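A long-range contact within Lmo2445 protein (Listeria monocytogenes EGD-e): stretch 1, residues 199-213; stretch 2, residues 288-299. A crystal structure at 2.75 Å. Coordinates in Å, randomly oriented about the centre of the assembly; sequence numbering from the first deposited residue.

Stretch 1, residues 199-213: SFANQTATYPPTTIK
Stretch 2 288-299: YTGWYDFPVTIT

Stretches 199-213 and 288-299 of Lmo2445 pair as parallel β-strands, burying 1206 Å² between them. Strand 290-298 is continuous, whereas its partner is split into strands 203-206 and 210-212. The first runs alongside it at 2° with a closest axial approach of 4.7 Å; the second is inclined by 37° and approaches to 4.8 Å.

The contact opens at Tyr288 (chi1 m, chi2 -87°). Its CA-to-CB bond points away, but the ring returns so that CD1 lies 4.0 Å from CD2 of Phe200 (chi1 t). The extended Thr289 (phi/psi 178/166) offers its O to Gln203 N in a weak hydrogen bond of 3.3 Å. Gly290 (161/-169) pairs with Gln203 at a CA-CA distance of 4.7 Å. Its CA lies 3.2 Å from Gln203 O, and an ideal CB here would fall 2.3 Å from that same oxygen, a position that glycine leaves empty. Gln203 (chi1 m, chi2 m) leads its end away from stretch 2 and donates from NE2 to Phe200 O at 3.1 Å, a hydrogen bond within stretch 1 that links the strand's first residue to the loop before it.

Trp291 (-158/144) is opposite Thr204, CA to CA 5.0 Å. The parallel pattern is clear here: Trp291 N donates to Gln203 O (3.2 Å), and Trp291 O accepts from Ala205 N (3.2 Å), so the tryptophan backbone bridges the residues flanking Thr204. With chi1 p and chi2 -100°, its indole turns one face to Thr204 (chi1 p), whose CG2 sits 3.5 Å from the centroid of the five-membered ring, 17° off the ring normal, in a CH-pi contact.

Tyr292 (-131/126, chi1 m) pairs with Ala205, and the two side chains share the sheet face of Val296 and Ile298. The CB of Ala205 meets the ring edge at Tyr292 CD1, 3.8 Å away. Asp293, paired with Thr206 on the Trp291 face, repeats the bridging pattern with shorter bonds: Asp293 N to Ala205 O and Tyr207 N to Asp293 O are both 2.8 Å.

Phe294 (-132/99, chi1 m) brings its ring back to Tyr207 (chi1 m, chi2 61°). Their centroids are 4.6 Å apart with planes at 39°; Phe294 CE1 lies over one face of the tyrosine ring, 3.3 Å from Tyr207 CD1. The register now shifts by one, as Tyr207-Pro208-Pro209 form the loop between ladders. Pro295 fills this junction, its CD 3.2 Å from Tyr207 O and its CB 3.9 Å from Pro209 CB, while Pro295 O accepts from Thr210 N at 3.2 Å.

The second ladder pairs Val296 with Thr210, Thr297 with Thr211 and Ile298 with Ile212, at CA-CA distances of 5.3, 4.8 and 5.2 Å. Thr297 N donates to Thr210 O (3.2 Å), and Ile212 N to Thr297 O (3.1 Å). Ile212 (chi1 p, chi2 t) sets CG1 3.9 Å from Val296 CG1 and 4.0 Å from Ile298 CG1, spanning both aliphatic neighbours. Thr299 (chi1 p) closes the contact, N donating to Ile212 O at 3.0 Å and OG1 lying 3.4 Å from Lys213 CA.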

# COMPACT_ATOMS: atom_id res chain seq x y z
N SER A 199 11.68 -7.04 -0.94
CA SER A 199 10.96 -8.14 -0.37
C SER A 199 9.61 -8.27 -1.06
O SER A 199 8.93 -7.27 -1.27
CB SER A 199 10.77 -7.91 1.12
OG SER A 199 10.08 -9.01 1.68
N PHE A 200 9.24 -9.50 -1.40
CA PHE A 200 7.96 -9.72 -2.05
C PHE A 200 7.29 -10.98 -1.50
O PHE A 200 6.28 -11.42 -2.02
CB PHE A 200 8.17 -9.80 -3.55
CG PHE A 200 6.91 -9.65 -4.33
CD1 PHE A 200 6.36 -8.39 -4.51
CD2 PHE A 200 6.25 -10.75 -4.87
CE1 PHE A 200 5.18 -8.21 -5.21
CE2 PHE A 200 5.07 -10.58 -5.57
CZ PHE A 200 4.54 -9.31 -5.74
N ALA A 201 7.82 -11.51 -0.40
CA ALA A 201 7.30 -12.74 0.19
C ALA A 201 5.84 -12.72 0.64
O ALA A 201 5.26 -11.68 0.83
CB ALA A 201 8.18 -13.14 1.37
N ASN A 202 5.25 -13.90 0.76
CA ASN A 202 3.88 -14.08 1.23
C ASN A 202 2.78 -13.24 0.59
O ASN A 202 2.27 -12.32 1.21
CB ASN A 202 3.88 -13.89 2.77
CG ASN A 202 2.54 -14.20 3.44
OD1 ASN A 202 2.04 -13.40 4.24
ND2 ASN A 202 1.95 -15.33 3.11
N GLN A 203 2.42 -13.54 -0.64
CA GLN A 203 1.32 -12.84 -1.31
C GLN A 203 0.17 -13.82 -1.21
O GLN A 203 0.32 -14.98 -1.59
CB GLN A 203 1.63 -12.51 -2.75
CG GLN A 203 2.83 -11.61 -2.92
CD GLN A 203 2.67 -10.23 -2.31
OE1 GLN A 203 1.56 -9.67 -2.21
NE2 GLN A 203 3.80 -9.64 -1.91
N THR A 204 -0.97 -13.40 -0.68
CA THR A 204 -2.12 -14.30 -0.51
C THR A 204 -3.39 -13.64 -0.96
O THR A 204 -3.58 -12.46 -0.71
CB THR A 204 -2.29 -14.71 0.95
OG1 THR A 204 -2.61 -13.57 1.76
CG2 THR A 204 -1.00 -15.34 1.45
N ALA A 205 -4.28 -14.38 -1.61
CA ALA A 205 -5.52 -13.78 -2.08
C ALA A 205 -6.64 -14.77 -2.25
O ALA A 205 -6.42 -15.88 -2.70
CB ALA A 205 -5.28 -13.05 -3.40
N THR A 206 -7.83 -14.33 -1.89
CA THR A 206 -9.03 -15.14 -2.04
C THR A 206 -9.80 -14.50 -3.19
O THR A 206 -10.26 -13.36 -3.09
CB THR A 206 -9.86 -15.13 -0.75
OG1 THR A 206 -9.00 -15.49 0.33
CG2 THR A 206 -11.04 -16.09 -0.84
N TYR A 207 -9.90 -15.22 -4.30
CA TYR A 207 -10.60 -14.72 -5.50
C TYR A 207 -12.11 -14.66 -5.32
O TYR A 207 -12.67 -15.26 -4.41
CB TYR A 207 -10.25 -15.56 -6.74
CG TYR A 207 -8.88 -15.28 -7.35
CD1 TYR A 207 -7.71 -15.49 -6.62
CD2 TYR A 207 -8.75 -14.86 -8.68
CE1 TYR A 207 -6.46 -15.26 -7.19
CE2 TYR A 207 -7.50 -14.62 -9.25
CZ TYR A 207 -6.36 -14.82 -8.50
OH TYR A 207 -5.12 -14.60 -9.03
N PRO A 208 -12.79 -13.87 -6.17
CA PRO A 208 -14.25 -13.85 -6.02
C PRO A 208 -14.83 -15.26 -6.24
O PRO A 208 -14.24 -16.03 -6.97
CB PRO A 208 -14.69 -12.87 -7.13
CG PRO A 208 -13.53 -11.95 -7.29
CD PRO A 208 -12.30 -12.77 -7.03
N PRO A 209 -15.96 -15.59 -5.60
CA PRO A 209 -16.51 -16.94 -5.79
C PRO A 209 -17.12 -17.11 -7.17
O PRO A 209 -17.55 -16.13 -7.76
CB PRO A 209 -17.57 -17.04 -4.69
CG PRO A 209 -18.01 -15.64 -4.45
CD PRO A 209 -16.86 -14.73 -4.80
N THR A 210 -17.15 -18.34 -7.67
CA THR A 210 -17.74 -18.64 -8.98
C THR A 210 -18.45 -20.00 -8.96
O THR A 210 -18.32 -20.75 -8.00
CB THR A 210 -16.69 -18.57 -10.11
OG1 THR A 210 -17.34 -18.62 -11.39
CG2 THR A 210 -15.66 -19.71 -9.98
N THR A 211 -19.18 -20.29 -10.03
CA THR A 211 -19.94 -21.54 -10.15
C THR A 211 -19.56 -22.29 -11.43
O THR A 211 -19.31 -21.67 -12.46
CB THR A 211 -21.47 -21.24 -10.18
OG1 THR A 211 -21.85 -20.58 -8.98
CG2 THR A 211 -22.31 -22.51 -10.33
N ILE A 212 -19.51 -23.62 -11.36
CA ILE A 212 -19.21 -24.48 -12.51
C ILE A 212 -20.07 -25.74 -12.42
O ILE A 212 -20.60 -26.05 -11.35
CB ILE A 212 -17.71 -24.89 -12.57
CG1 ILE A 212 -17.31 -25.78 -11.38
CG2 ILE A 212 -16.83 -23.66 -12.67
CD1 ILE A 212 -15.90 -26.32 -11.46
N LYS A 213 -20.23 -26.47 -13.53
CA LYS A 213 -21.04 -27.69 -13.49
C LYS A 213 -20.19 -28.92 -13.15
O LYS A 213 -19.00 -28.95 -13.47
CB LYS A 213 -21.84 -27.89 -14.79
CG LYS A 213 -22.86 -29.03 -14.66
CD LYS A 213 -23.88 -29.11 -15.79
CE LYS A 213 -24.88 -30.20 -15.45
NZ LYS A 213 -25.94 -30.34 -16.48
N TYR A 288 10.31 -15.10 -3.06
CA TYR A 288 9.03 -15.37 -3.77
C TYR A 288 8.29 -16.54 -3.12
O TYR A 288 8.91 -17.55 -2.82
CB TYR A 288 9.28 -15.54 -5.29
CG TYR A 288 9.94 -14.28 -5.76
CD1 TYR A 288 9.18 -13.18 -6.15
CD2 TYR A 288 11.33 -14.15 -5.70
CE1 TYR A 288 9.80 -11.99 -6.52
CE2 TYR A 288 11.95 -12.96 -6.07
CZ TYR A 288 11.18 -11.89 -6.47
OH TYR A 288 11.81 -10.73 -6.83
N THR A 289 6.99 -16.38 -2.86
CA THR A 289 6.13 -17.41 -2.23
C THR A 289 4.70 -16.87 -2.02
O THR A 289 4.48 -15.65 -2.16
CB THR A 289 6.76 -18.04 -0.93
OG1 THR A 289 5.75 -18.63 -0.09
CG2 THR A 289 7.50 -17.02 -0.09
N GLY A 290 3.75 -17.79 -1.72
CA GLY A 290 2.33 -17.44 -1.48
C GLY A 290 1.27 -18.53 -1.60
O GLY A 290 1.59 -19.70 -1.66
N TRP A 291 -0.01 -18.14 -1.60
CA TRP A 291 -1.16 -19.05 -1.77
C TRP A 291 -2.40 -18.30 -2.24
O TRP A 291 -2.64 -17.17 -1.84
CB TRP A 291 -1.48 -19.92 -0.54
CG TRP A 291 -1.77 -19.22 0.76
CD1 TRP A 291 -0.90 -19.05 1.80
CD2 TRP A 291 -3.01 -18.64 1.17
NE1 TRP A 291 -1.52 -18.39 2.83
CE2 TRP A 291 -2.82 -18.12 2.47
CE3 TRP A 291 -4.27 -18.48 0.56
CZ2 TRP A 291 -3.83 -17.45 3.18
CZ3 TRP A 291 -5.28 -17.82 1.27
CH2 TRP A 291 -5.06 -17.32 2.57
N TYR A 292 -3.20 -18.94 -3.09
CA TYR A 292 -4.41 -18.32 -3.64
C TYR A 292 -5.64 -19.19 -3.52
O TYR A 292 -5.61 -20.31 -3.96
CB TYR A 292 -4.18 -17.98 -5.11
CG TYR A 292 -3.00 -17.05 -5.30
CD1 TYR A 292 -3.13 -15.69 -5.04
CD2 TYR A 292 -1.77 -17.51 -5.73
CE1 TYR A 292 -2.07 -14.81 -5.21
CE2 TYR A 292 -0.70 -16.64 -5.90
CZ TYR A 292 -0.86 -15.28 -5.63
OH TYR A 292 0.19 -14.42 -5.80
N ASP A 293 -6.72 -18.67 -2.93
CA ASP A 293 -7.98 -19.42 -2.76
C ASP A 293 -9.03 -19.06 -3.80
O ASP A 293 -9.18 -17.91 -4.20
CB ASP A 293 -8.58 -19.21 -1.36
CG ASP A 293 -7.81 -19.92 -0.25
OD1 ASP A 293 -6.78 -20.57 -0.52
OD2 ASP A 293 -8.28 -19.82 0.90
N PHE A 294 -9.78 -20.08 -4.21
CA PHE A 294 -10.82 -19.95 -5.21
C PHE A 294 -12.07 -20.62 -4.69
O PHE A 294 -12.15 -21.84 -4.73
CB PHE A 294 -10.34 -20.60 -6.51
CG PHE A 294 -9.00 -20.09 -6.97
CD1 PHE A 294 -8.91 -18.94 -7.73
CD2 PHE A 294 -7.84 -20.75 -6.63
CE1 PHE A 294 -7.68 -18.45 -8.15
CE2 PHE A 294 -6.60 -20.28 -7.04
CZ PHE A 294 -6.52 -19.13 -7.80
N PRO A 295 -13.03 -19.85 -4.14
CA PRO A 295 -14.28 -20.47 -3.67
C PRO A 295 -15.09 -20.93 -4.87
O PRO A 295 -15.32 -20.15 -5.80
CB PRO A 295 -14.99 -19.34 -2.91
CG PRO A 295 -13.97 -18.27 -2.71
CD PRO A 295 -12.99 -18.41 -3.83
N VAL A 296 -15.52 -22.19 -4.87
CA VAL A 296 -16.27 -22.74 -5.99
C VAL A 296 -17.48 -23.56 -5.55
O VAL A 296 -17.43 -24.27 -4.55
CB VAL A 296 -15.35 -23.63 -6.86
CG1 VAL A 296 -16.13 -24.27 -8.01
CG2 VAL A 296 -14.19 -22.81 -7.40
N THR A 297 -18.55 -23.43 -6.33
CA THR A 297 -19.79 -24.15 -6.12
C THR A 297 -19.95 -25.01 -7.36
O THR A 297 -20.03 -24.48 -8.47
CB THR A 297 -20.99 -23.21 -5.97
OG1 THR A 297 -20.76 -22.34 -4.86
CG2 THR A 297 -22.28 -24.00 -5.75
N ILE A 298 -19.98 -26.32 -7.17
CA ILE A 298 -20.13 -27.27 -8.26
C ILE A 298 -21.59 -27.75 -8.25
O ILE A 298 -22.09 -28.16 -7.20
CB ILE A 298 -19.16 -28.45 -8.08
CG1 ILE A 298 -17.72 -27.95 -8.00
CG2 ILE A 298 -19.27 -29.42 -9.25
CD1 ILE A 298 -16.70 -29.04 -7.76
N THR A 299 -22.26 -27.69 -9.41
CA THR A 299 -23.65 -28.14 -9.56
C THR A 299 -23.65 -29.59 -10.08
O THR A 299 -24.66 -30.11 -10.58
CB THR A 299 -24.50 -27.22 -10.50
OG1 THR A 299 -23.99 -27.27 -11.84
CG2 THR A 299 -24.50 -25.75 -10.00